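Local coordinates for protein kappa-carrageenase (Zobellia galactanivorans, PDB 5OCR) that probably hydrolyses kappa-carrageenan, a sulfated galactan of red algae, this chain being the family 16 glycoside hydrolase domain of a longer protein, at residues 66-72 against 272-278; 102-106 against 118-122; 54-60 against 84-90; 45-49 against 89-93. The contacts are given in a common frame with arbitrary orientation. Where two conformers were deposited one is given. Numbering follows the deposited sequence.

Interaction 1 of 4, residues 66-72 against 272-278. With MG (magnesium ion), chain F.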
# COMPACT_ATOMS: atom_id res chain seq x y z
N GLY A 66 -20.24 6.78 -3.23
CA GLY A 66 -19.20 7.57 -2.62
C GLY A 66 -18.05 6.72 -2.18
O GLY A 66 -17.08 7.29 -1.65
N ILE A 67 -18.11 5.40 -2.44
CA ILE A 67 -17.05 4.48 -1.85
C ILE A 67 -16.46 3.57 -2.93
O ILE A 67 -17.19 2.92 -3.68
CB ILE A 67 -17.71 3.57 -0.77
CG1 ILE A 67 -18.37 4.44 0.35
CG2 ILE A 67 -16.68 2.54 -0.12
CD1 ILE A 67 -17.43 5.16 1.33
N ALA A 68 -15.14 3.59 -3.06
CA ALA A 68 -14.49 2.68 -4.01
C ALA A 68 -14.28 1.39 -3.34
O ALA A 68 -13.85 1.36 -2.19
CB ALA A 68 -13.16 3.24 -4.42
N GLU A 69 -14.44 0.31 -4.13
CA GLU A 69 -14.30 -1.07 -3.61
C GLU A 69 -13.20 -1.79 -4.42
O GLU A 69 -13.31 -1.80 -5.66
CB GLU A 69 -15.66 -1.81 -3.74
CG GLU A 69 -15.56 -3.28 -3.29
CD GLU A 69 -16.88 -4.05 -3.23
OE1 GLU A 69 -17.90 -3.49 -3.62
OE2 GLU A 69 -16.89 -5.22 -2.72
N LEU A 70 -12.14 -2.31 -3.80
CA LEU A 70 -11.10 -2.99 -4.51
C LEU A 70 -11.17 -4.46 -4.02
O LEU A 70 -11.18 -4.71 -2.83
CB LEU A 70 -9.72 -2.34 -4.20
CG LEU A 70 -9.59 -0.88 -4.65
CD1 LEU A 70 -10.20 0.10 -3.66
CD2 LEU A 70 -8.10 -0.51 -4.78
N THR A 71 -11.21 -5.40 -4.96
CA THR A 71 -11.57 -6.78 -4.61
C THR A 71 -10.50 -7.78 -5.04
O THR A 71 -9.98 -7.69 -6.20
CB THR A 71 -12.93 -7.13 -5.32
OG1 THR A 71 -13.91 -6.18 -4.88
CG2 THR A 71 -13.46 -8.53 -4.93
N MET A 72 -10.20 -8.72 -4.16
CA MET A 72 -9.34 -9.90 -4.49
C MET A 72 -10.25 -11.04 -4.95
O MET A 72 -11.16 -11.41 -4.23
CB MET A 72 -8.59 -10.32 -3.21
CG MET A 72 -7.63 -11.51 -3.45
SD MET A 72 -6.24 -11.03 -4.46
CE MET A 72 -5.41 -9.81 -3.36
N PRO A 272 -14.63 -13.91 -2.91
CA PRO A 272 -13.90 -12.63 -3.00
C PRO A 272 -13.96 -11.85 -1.68
O PRO A 272 -14.91 -12.06 -0.85
CB PRO A 272 -14.62 -11.89 -4.12
CG PRO A 272 -16.05 -12.49 -4.11
CD PRO A 272 -15.78 -13.95 -3.84
N THR A 273 -12.98 -10.96 -1.47
CA THR A 273 -13.06 -10.10 -0.31
C THR A 273 -12.61 -8.72 -0.77
O THR A 273 -11.89 -8.62 -1.83
CB THR A 273 -12.16 -10.65 0.83
OG1 THR A 273 -12.46 -9.90 2.03
CG2 THR A 273 -10.62 -10.53 0.55
N SER A 274 -13.04 -7.65 -0.07
CA SER A 274 -12.84 -6.32 -0.60
C SER A 274 -12.34 -5.39 0.48
O SER A 274 -12.68 -5.57 1.64
CB SER A 274 -14.16 -5.77 -1.07
OG SER A 274 -14.69 -6.55 -2.15
N MET A 275 -11.45 -4.45 0.09
CA MET A 275 -11.22 -3.20 0.86
C MET A 275 -12.07 -2.07 0.29
O MET A 275 -12.48 -2.12 -0.87
CB MET A 275 -9.72 -2.75 0.90
CG MET A 275 -9.20 -2.44 -0.52
SD MET A 275 -7.45 -2.03 -0.52
CE MET A 275 -7.44 -0.40 0.19
N TYR A 276 -12.28 -1.02 1.09
CA TYR A 276 -13.13 0.10 0.66
C TYR A 276 -12.41 1.41 0.93
O TYR A 276 -11.76 1.59 2.02
CB TYR A 276 -14.44 0.10 1.51
CG TYR A 276 -15.19 -1.16 1.27
CD1 TYR A 276 -16.10 -1.22 0.19
CD2 TYR A 276 -15.01 -2.29 2.08
CE1 TYR A 276 -16.81 -2.44 -0.05
CE2 TYR A 276 -15.70 -3.51 1.82
CZ TYR A 276 -16.59 -3.54 0.76
OH TYR A 276 -17.30 -4.68 0.55
N VAL A 277 -12.54 2.35 0.02
CA VAL A 277 -11.88 3.63 0.21
C VAL A 277 -12.93 4.75 0.00
O VAL A 277 -13.54 4.85 -1.10
CB VAL A 277 -10.76 3.80 -0.84
CG1 VAL A 277 -10.03 5.13 -0.58
CG2 VAL A 277 -9.73 2.64 -0.85
N ASP A 278 -13.10 5.62 1.00
CA ASP A 278 -14.02 6.73 0.89
C ASP A 278 -13.36 7.87 0.17
O ASP A 278 -14.01 8.54 -0.64
CB ASP A 278 -14.48 7.11 2.33
CG ASP A 278 -15.66 8.15 2.35
OD1 ASP A 278 -16.33 8.35 1.35
OD2 ASP A 278 -15.80 8.81 3.38
MG MG F . -16.27 9.24 -0.99
O HOH W 1 -18.23 10.63 -1.11
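Magnesium ties the strand ends together: Gly66 O binds it at 2.2 Å, Asp278 O at 2.4 Å, Asp278 OD1 at 2.5 Å, a water at 2.4 Å and also Glu30 O. At Gly66 (phi 93°) a side chain would jam against the preceding carbonyl. Asp278 OD2 salt-bridges Lys105. Ser274 OG donates to Glu69 OE2 (2.6 Å) and lies 2.9 Å from Thr71 OG1, whose proton has another acceptor within reach. Antiparallel backbone pairs follow, Ala68 N to Val277 O and Val277 N to Ala68 O (both 2.8 Å), then Leu70 with Met275, and Met72 N to Thr273 O (2.9 Å) with a weak return bond. These strands belong to the family 16 beta-jellyroll. Ala68, Leu70, Met72, Met275 and Val277, apolar as a sandwich interior requires, share one face with Thr273, whose hydroxyl bonds Asp110; there Leu70 CD1 meets Val277 CG2 at 3.8 Å and Met72, Met275 and Val277 reach strand 233-241. On the face of Glu69 and Tyr276, Tyr276 CB meets Ile67 CG2 at 3.7 Å.

Interaction 2 of 4, residues 102-106 against 118-122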
# COMPACT_ATOMS: atom_id res chain seq x y z
N PHE A 102 -0.28 13.02 2.25
CA PHE A 102 -1.08 11.99 1.55
C PHE A 102 -2.06 11.34 2.53
O PHE A 102 -1.58 10.86 3.60
CB PHE A 102 -0.15 10.92 0.97
CG PHE A 102 1.00 11.53 0.19
CD1 PHE A 102 0.89 11.66 -1.20
CD2 PHE A 102 2.15 12.04 0.80
CE1 PHE A 102 1.87 12.34 -1.92
CE2 PHE A 102 3.18 12.64 0.08
CZ PHE A 102 3.03 12.79 -1.32
N GLU A 103 -3.35 11.30 2.21
CA GLU A 103 -4.30 10.76 3.18
C GLU A 103 -5.36 9.95 2.49
O GLU A 103 -5.77 10.37 1.36
CB GLU A 103 -4.97 12.03 3.82
CG GLU A 103 -5.88 11.63 5.03
CD GLU A 103 -6.49 12.87 5.73
OE1 GLU A 103 -5.73 13.51 6.49
OE2 GLU A 103 -7.69 13.17 5.48
N ALA A 104 -5.79 8.85 3.10
CA ALA A 104 -6.89 8.07 2.58
C ALA A 104 -7.71 7.57 3.71
O ALA A 104 -7.22 7.34 4.83
CB ALA A 104 -6.28 6.91 1.74
N LYS A 105 -9.01 7.51 3.44
CA LYS A 105 -9.96 6.94 4.44
C LYS A 105 -10.38 5.54 3.97
O LYS A 105 -10.96 5.35 2.85
CB LYS A 105 -11.15 7.93 4.66
CG LYS A 105 -12.32 7.36 5.56
CD LYS A 105 -13.31 8.52 5.66
CE LYS A 105 -14.58 8.05 6.29
NZ LYS A 105 -15.46 9.25 6.09
N ILE A 106 -9.99 4.56 4.76
CA ILE A 106 -10.01 3.15 4.30
C ILE A 106 -10.64 2.22 5.30
O ILE A 106 -10.39 2.35 6.56
CB ILE A 106 -8.52 2.68 4.04
CG1 ILE A 106 -7.84 3.47 2.88
CG2 ILE A 106 -8.50 1.09 3.81
CD1 ILE A 106 -6.31 3.29 2.90
N SER A 118 -3.77 -1.63 1.46
CA SER A 118 -2.55 -0.81 1.57
C SER A 118 -2.75 0.54 0.92
O SER A 118 -3.54 0.69 -0.07
CB SER A 118 -1.32 -1.53 0.99
OG SER A 118 -1.38 -1.59 -0.43
N PHE A 119 -2.12 1.57 1.53
CA PHE A 119 -2.04 2.90 0.88
C PHE A 119 -0.54 3.19 0.86
O PHE A 119 0.13 3.12 1.92
CB PHE A 119 -2.78 3.89 1.81
CG PHE A 119 -2.69 5.33 1.39
CD1 PHE A 119 -2.73 5.73 -0.02
CD2 PHE A 119 -2.77 6.36 2.37
CE1 PHE A 119 -2.72 7.10 -0.32
CE2 PHE A 119 -2.78 7.70 2.02
CZ PHE A 119 -2.75 8.09 0.67
N TRP A 120 0.03 3.53 -0.30
CA TRP A 120 1.49 3.57 -0.36
C TRP A 120 1.94 4.37 -1.55
O TRP A 120 1.15 4.62 -2.48
CB TRP A 120 2.08 2.14 -0.35
CG TRP A 120 1.59 1.21 -1.43
CD1 TRP A 120 0.26 0.74 -1.65
CD2 TRP A 120 2.41 0.59 -2.47
NE1 TRP A 120 0.25 -0.12 -2.71
CE2 TRP A 120 1.51 -0.21 -3.28
CE3 TRP A 120 3.77 0.59 -2.76
CZ2 TRP A 120 1.98 -1.03 -4.35
CZ3 TRP A 120 4.24 -0.14 -3.91
CH2 TRP A 120 3.38 -0.96 -4.66
N LEU A 121 3.19 4.82 -1.50
CA LEU A 121 3.76 5.73 -2.55
C LEU A 121 4.97 4.97 -3.06
O LEU A 121 5.74 4.45 -2.28
CB LEU A 121 4.19 7.10 -1.95
CG LEU A 121 3.22 7.62 -0.84
CD1 LEU A 121 3.80 8.85 -0.14
CD2 LEU A 121 1.86 7.96 -1.46
N TYR A 122 5.21 4.89 -4.40
CA TYR A 122 6.40 4.17 -4.83
C TYR A 122 6.89 4.75 -6.15
O TYR A 122 6.10 5.31 -6.93
CB TYR A 122 6.22 2.66 -4.94
CG TYR A 122 5.46 2.16 -6.15
CD1 TYR A 122 4.08 2.38 -6.27
CD2 TYR A 122 6.12 1.45 -7.12
CE1 TYR A 122 3.36 1.90 -7.37
CE2 TYR A 122 5.43 0.94 -8.20
CZ TYR A 122 4.06 1.19 -8.34
OH TYR A 122 3.45 0.69 -9.46
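Phe119 is the bump of this contact, and the hollow that takes it is floored by Ala104. On strand 102-106 the side chains of Phe102, Ala104 and Ile106 all point toward 118-122, and the short alanine between two large neighbours leaves a gap that the Phe119 ring fills. The Ala104 methyl sits over the ring face, with CB 3.6 Å from the centroid of the Phe119 ring, a CH-pi contact. Phe102 bounds one end of the gap, its CB 3.9 Å from Phe119 CZ, and Ile106 the other, its CD1 3.7 Å from Phe119 CB. The ring reaches so far that Phe119 CE2 lies 3.4 Å from Ala104 N. No hydrogen bond joins the segments: their axes, 8.5 Å apart at 159°, belong to the two facing layers of the jellyroll sandwich. Strand 100-107 pairs with 200-207 and 273-285 in one layer, while 115-122 runs between 134-144 and 233-241 in the other. Farther along, the roles of ring and aliphatic group are exchanged: the ring is now Phe102, and 118-122 supplies the methyl, Leu121 CD1, over the aromatic face and 3.8 Å from the centroid of the Phe102 ring, so that a branched aliphatic end covers a flat surface. Glu103, which points away from this interior, instead hydrogen-bonds to Tyr279.

Interaction 3 of 4, residues 54-60 against 84-90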
# COMPACT_ATOMS: atom_id res chain seq x y z
N LYS A 54 -2.23 -11.04 -10.09
CA LYS A 54 -2.30 -10.04 -11.14
C LYS A 54 -3.40 -8.99 -10.90
O LYS A 54 -4.29 -9.20 -10.07
CB LYS A 54 -2.59 -10.73 -12.47
CG LYS A 54 -1.25 -11.35 -12.94
CD LYS A 54 -1.36 -12.32 -14.06
CE LYS A 54 0.07 -12.68 -14.50
NZ LYS A 54 0.79 -13.41 -13.43
N TRP A 55 -3.34 -7.91 -11.64
CA TRP A 55 -4.33 -6.87 -11.49
C TRP A 55 -5.35 -7.02 -12.54
O TRP A 55 -4.99 -7.35 -13.69
CB TRP A 55 -3.66 -5.49 -11.64
CG TRP A 55 -2.52 -5.32 -10.69
CD1 TRP A 55 -1.15 -5.25 -11.00
CD2 TRP A 55 -2.61 -5.13 -9.23
NE1 TRP A 55 -0.41 -4.99 -9.88
CE2 TRP A 55 -1.24 -4.99 -8.75
CE3 TRP A 55 -3.67 -5.11 -8.29
CZ2 TRP A 55 -0.93 -4.79 -7.41
CZ3 TRP A 55 -3.36 -4.89 -6.95
CH2 TRP A 55 -2.02 -4.79 -6.50
N ASN A 56 -6.60 -6.80 -12.21
CA ASN A 56 -7.68 -6.68 -13.20
C ASN A 56 -8.65 -5.62 -12.74
O ASN A 56 -9.72 -5.88 -12.13
CB ASN A 56 -8.41 -8.07 -13.42
CG ASN A 56 -9.39 -8.01 -14.63
OD1 ASN A 56 -9.80 -6.93 -15.04
ND2 ASN A 56 -9.80 -9.16 -15.12
N ASN A 57 -8.31 -4.37 -13.06
CA ASN A 57 -9.11 -3.26 -12.63
C ASN A 57 -10.51 -3.22 -13.27
O ASN A 57 -11.44 -2.74 -12.65
CB ASN A 57 -8.34 -1.94 -12.85
CG ASN A 57 -7.29 -1.73 -11.75
OD1 ASN A 57 -7.41 -2.34 -10.70
ND2 ASN A 57 -6.26 -0.99 -12.02
N GLN A 58 -10.66 -3.78 -14.46
CA GLN A 58 -12.02 -3.83 -15.06
C GLN A 58 -12.96 -4.65 -14.20
O GLN A 58 -14.11 -4.25 -13.98
CB GLN A 58 -11.96 -4.42 -16.48
CG GLN A 58 -13.32 -4.55 -17.18
CD GLN A 58 -14.11 -3.21 -17.22
OE1 GLN A 58 -13.54 -2.11 -17.32
NE2 GLN A 58 -15.43 -3.31 -17.09
N LYS A 59 -12.45 -5.73 -13.62
CA LYS A 59 -13.31 -6.65 -12.88
C LYS A 59 -13.28 -6.41 -11.37
O LYS A 59 -14.24 -6.77 -10.66
CB LYS A 59 -12.89 -8.08 -13.22
CG LYS A 59 -13.34 -8.43 -14.64
CD LYS A 59 -14.84 -8.31 -14.68
CE LYS A 59 -15.40 -9.13 -15.81
NZ LYS A 59 -14.64 -8.73 -17.01
N ASN A 60 -12.22 -5.75 -10.92
CA ASN A 60 -11.96 -5.68 -9.47
C ASN A 60 -12.00 -4.32 -8.80
O ASN A 60 -11.66 -4.20 -7.57
CB ASN A 60 -10.63 -6.35 -9.19
CG ASN A 60 -10.64 -7.80 -9.59
OD1 ASN A 60 -11.70 -8.39 -9.73
ND2 ASN A 60 -9.49 -8.38 -9.71
N THR A 84 0.02 -17.52 -11.27
CA THR A 84 -0.76 -16.93 -10.18
C THR A 84 -2.24 -17.31 -10.28
O THR A 84 -2.73 -17.67 -11.37
CB THR A 84 -0.63 -15.39 -10.14
OG1 THR A 84 -1.20 -14.78 -11.29
CG2 THR A 84 0.85 -15.02 -10.08
N TYR A 85 -2.90 -17.29 -9.11
CA TYR A 85 -4.26 -17.90 -8.96
C TYR A 85 -5.36 -16.91 -8.57
O TYR A 85 -6.55 -17.26 -8.48
CB TYR A 85 -4.22 -19.03 -7.93
CG TYR A 85 -3.32 -20.17 -8.31
CD1 TYR A 85 -3.83 -21.25 -8.99
CD2 TYR A 85 -1.94 -20.12 -8.01
CE1 TYR A 85 -3.02 -22.29 -9.34
CE2 TYR A 85 -1.13 -21.18 -8.33
CZ TYR A 85 -1.68 -22.23 -9.02
OH TYR A 85 -0.91 -23.30 -9.42
N PHE A 86 -4.96 -15.67 -8.29
CA PHE A 86 -5.88 -14.56 -7.93
C PHE A 86 -5.65 -13.28 -8.77
O PHE A 86 -4.54 -13.05 -9.25
CB PHE A 86 -5.60 -14.22 -6.49
CG PHE A 86 -5.94 -15.32 -5.56
CD1 PHE A 86 -7.25 -15.40 -5.00
CD2 PHE A 86 -5.00 -16.35 -5.30
CE1 PHE A 86 -7.57 -16.47 -4.14
CE2 PHE A 86 -5.35 -17.42 -4.45
CZ PHE A 86 -6.61 -17.47 -3.88
N THR A 87 -6.68 -12.42 -8.82
CA THR A 87 -6.51 -11.07 -9.33
C THR A 87 -6.99 -10.07 -8.30
O THR A 87 -7.89 -10.38 -7.50
CB THR A 87 -7.24 -10.84 -10.71
OG1 THR A 87 -8.67 -11.03 -10.58
CG2 THR A 87 -6.62 -11.82 -11.79
N SER A 88 -6.44 -8.89 -8.42
CA SER A 88 -6.84 -7.83 -7.50
C SER A 88 -7.09 -6.51 -8.15
O SER A 88 -7.20 -6.38 -9.39
CB SER A 88 -5.85 -7.80 -6.33
OG SER A 88 -6.41 -6.99 -5.28
N GLY A 89 -7.28 -5.48 -7.31
CA GLY A 89 -7.59 -4.15 -7.87
C GLY A 89 -6.68 -3.08 -7.27
O GLY A 89 -6.17 -3.26 -6.15
N ILE A 90 -6.46 -1.97 -7.99
CA ILE A 90 -5.44 -1.00 -7.59
C ILE A 90 -5.76 0.36 -8.17
O ILE A 90 -6.14 0.41 -9.32
CB ILE A 90 -4.01 -1.44 -7.96
CG1 ILE A 90 -2.99 -0.30 -7.68
CG2 ILE A 90 -3.91 -1.89 -9.44
CD1 ILE A 90 -1.52 -0.80 -7.69
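Ser88 O is the busiest acceptor here, taking a hydrogen bond from Asn56 N at 2.9 Å and another from Asn60 ND2 at 3.1 Å. The second amide hydrogen of Asn60 is used too, since ND2 also donates to Thr87 OG1 at 2.9 Å. Strand 54-55 runs parallel to 86-88, so its backbone bonds are staggered: Lys54 N gives to Phe86 O (3.2 Å), and Ser88 N gives to Lys54 O (2.7 Å). Beyond the pairing the chain turns into a short helix, capped by Asn56, whose OD1 accepts from Lys59 N (3.2 Å). Asn57 then serves the strand in turn, with OD1 accepting from Ile90 N at 2.9 Å; asparagine suits these places because one short side chain can cap or replace a peptide group. Gly89 has to be bare, since a CB there would clash with Asn60 O. Apolar contact comes from Trp55, whose six-membered ring takes Ile90 CG2 over its face, 3.8 Å from the centroid. Polar ends left over find outside partners: Trp55 NE1 donates to Pro48 O, Lys54 NZ to Asp81 O and Asn57 ND2 to Lys43 O. Strand 54-55 thus adds a parallel partner to strand 86-97, which is otherwise paired antiparallel with 67-74 and 233-241, while helix 57-60 leads directly into strand 61-64.

Interaction 4 of 4, residues 45-49 against 89-93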
# COMPACT_ATOMS: atom_id res chain seq x y z
N GLY A 45 -1.39 -1.77 -17.23
CA GLY A 45 -0.10 -1.66 -17.87
C GLY A 45 0.95 -1.29 -16.86
O GLY A 45 1.61 -2.14 -16.25
N ASN A 46 1.05 -0.02 -16.61
CA ASN A 46 2.07 0.48 -15.76
C ASN A 46 1.79 0.23 -14.25
O ASN A 46 1.77 1.17 -13.46
CB ASN A 46 2.16 1.96 -16.13
CG ASN A 46 2.20 2.14 -17.64
OD1 ASN A 46 3.13 1.68 -18.29
ND2 ASN A 46 1.17 2.74 -18.20
N LEU A 47 1.57 -1.03 -13.84
CA LEU A 47 1.16 -1.35 -12.41
C LEU A 47 2.26 -2.15 -11.72
O LEU A 47 3.11 -2.74 -12.43
CB LEU A 47 -0.19 -2.13 -12.40
CG LEU A 47 -1.35 -1.33 -13.00
CD1 LEU A 47 -2.60 -2.18 -13.14
CD2 LEU A 47 -1.61 -0.04 -12.19
N PRO A 48 2.27 -2.22 -10.35
CA PRO A 48 3.40 -2.91 -9.69
C PRO A 48 3.59 -4.33 -10.15
O PRO A 48 2.62 -5.08 -10.42
CB PRO A 48 3.05 -2.93 -8.17
CG PRO A 48 1.86 -2.07 -8.00
CD PRO A 48 1.39 -1.58 -9.35
N ASN A 49 4.87 -4.67 -10.30
CA ASN A 49 5.29 -6.09 -10.43
C ASN A 49 4.79 -6.86 -9.23
O ASN A 49 5.00 -6.44 -8.10
CB ASN A 49 6.83 -6.14 -10.54
CG ASN A 49 7.30 -5.75 -11.92
OD1 ASN A 49 6.65 -6.10 -12.93
ND2 ASN A 49 8.42 -5.03 -12.00
N GLY A 89 -7.28 -5.48 -7.31
CA GLY A 89 -7.59 -4.15 -7.87
C GLY A 89 -6.68 -3.08 -7.27
O GLY A 89 -6.17 -3.26 -6.15
N ILE A 90 -6.46 -1.97 -7.99
CA ILE A 90 -5.44 -1.00 -7.59
C ILE A 90 -5.76 0.36 -8.17
O ILE A 90 -6.14 0.41 -9.32
CB ILE A 90 -4.01 -1.44 -7.96
CG1 ILE A 90 -2.99 -0.30 -7.68
CG2 ILE A 90 -3.91 -1.89 -9.44
CD1 ILE A 90 -1.52 -0.80 -7.69
N PHE A 91 -5.71 1.41 -7.35
CA PHE A 91 -5.68 2.76 -7.84
C PHE A 91 -4.25 3.27 -7.77
O PHE A 91 -3.67 3.35 -6.67
CB PHE A 91 -6.51 3.71 -6.96
CG PHE A 91 -7.98 3.54 -7.13
CD1 PHE A 91 -8.63 4.08 -8.23
CD2 PHE A 91 -8.71 2.89 -6.18
CE1 PHE A 91 -10.03 3.92 -8.39
CE2 PHE A 91 -10.10 2.78 -6.32
CZ PHE A 91 -10.76 3.29 -7.44
N LYS A 92 -3.65 3.52 -8.94
CA LYS A 92 -2.25 4.08 -9.04
C LYS A 92 -2.31 5.37 -9.79
O LYS A 92 -2.75 5.41 -10.96
CB LYS A 92 -1.33 3.10 -9.71
CG LYS A 92 0.12 3.70 -9.75
CD LYS A 92 1.00 2.76 -10.61
CE LYS A 92 2.35 3.51 -10.71
NZ LYS A 92 3.25 2.64 -11.58
N SER A 93 -1.93 6.48 -9.14
CA SER A 93 -2.01 7.76 -9.87
C SER A 93 -1.04 7.80 -11.09
O SER A 93 0.15 7.37 -10.99
CB SER A 93 -1.78 8.98 -8.97
OG SER A 93 -0.44 8.96 -8.44
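An inverse gamma turn centred on Asn46 shapes the loop that lies over one face of strand 86-97, part of the jellyroll sheet that also holds strands 115-122 and 134-144. In family 16 enzymes the substrate cleft runs along this concave sheet, so the loop probably belongs to its surroundings. The turn is closed by Leu47 N donating to Gly45 O at 2.7 Å; Gly45, with phi 102°, takes backbone angles that would jam a side chain against the preceding carbonyl. From the strand, Ile90 and Lys92 point toward the loop, while Phe91 between them points away, to ring contacts with Phe31 and Trp41. Ile90 supplies the apolar half of the meeting: its CD1 lies 3.4 Å from Pro48 CD, and its CG2 lies 3.9 Å from Leu47 CD1. Proline fits here as a compact ring of carbon whose nitrogen has no hydrogen to satisfy, and it also touches Trp120 and Tyr122. Leucine bridges both strand residues, since Leu47 CD2 reaches Lys92 CB at 4.0 Å. Lysine brings length: its four side-chain torsions are all t, so the chain is fully extended and its amine, also hydrogen-bonded to Tyr122 OH, crosses to the loop backbone, where Lys92 NZ donates to Asn46 O at 2.8 Å.

In the fold
Interaction 2 lies deepest, its centre about 6 Å from the centre of the chain, and joins the two sandwich layers through side chains without a hydrogen bond. Interactions 1 and 3 are buried too, although farther out, and work within a sheet: one by antiparallel backbone bonding and a metal, the other by parallel bonding supplemented by asparagine side chains; Asn60 O and Thr71 N link them. Interactions 3 and 4 share Gly89 and Ile90 on strand 86-97, where Ile90 meets Trp55 and Pro48. Interaction 4 is only partly buried, a loop held by apolar touches and one lysine bond. Salt bridge Asp278-Lys105 ties the metal end of interaction 1 to segment 102-106, and Tyr122 of segment 118-122 hydrogen-bonds Lys92.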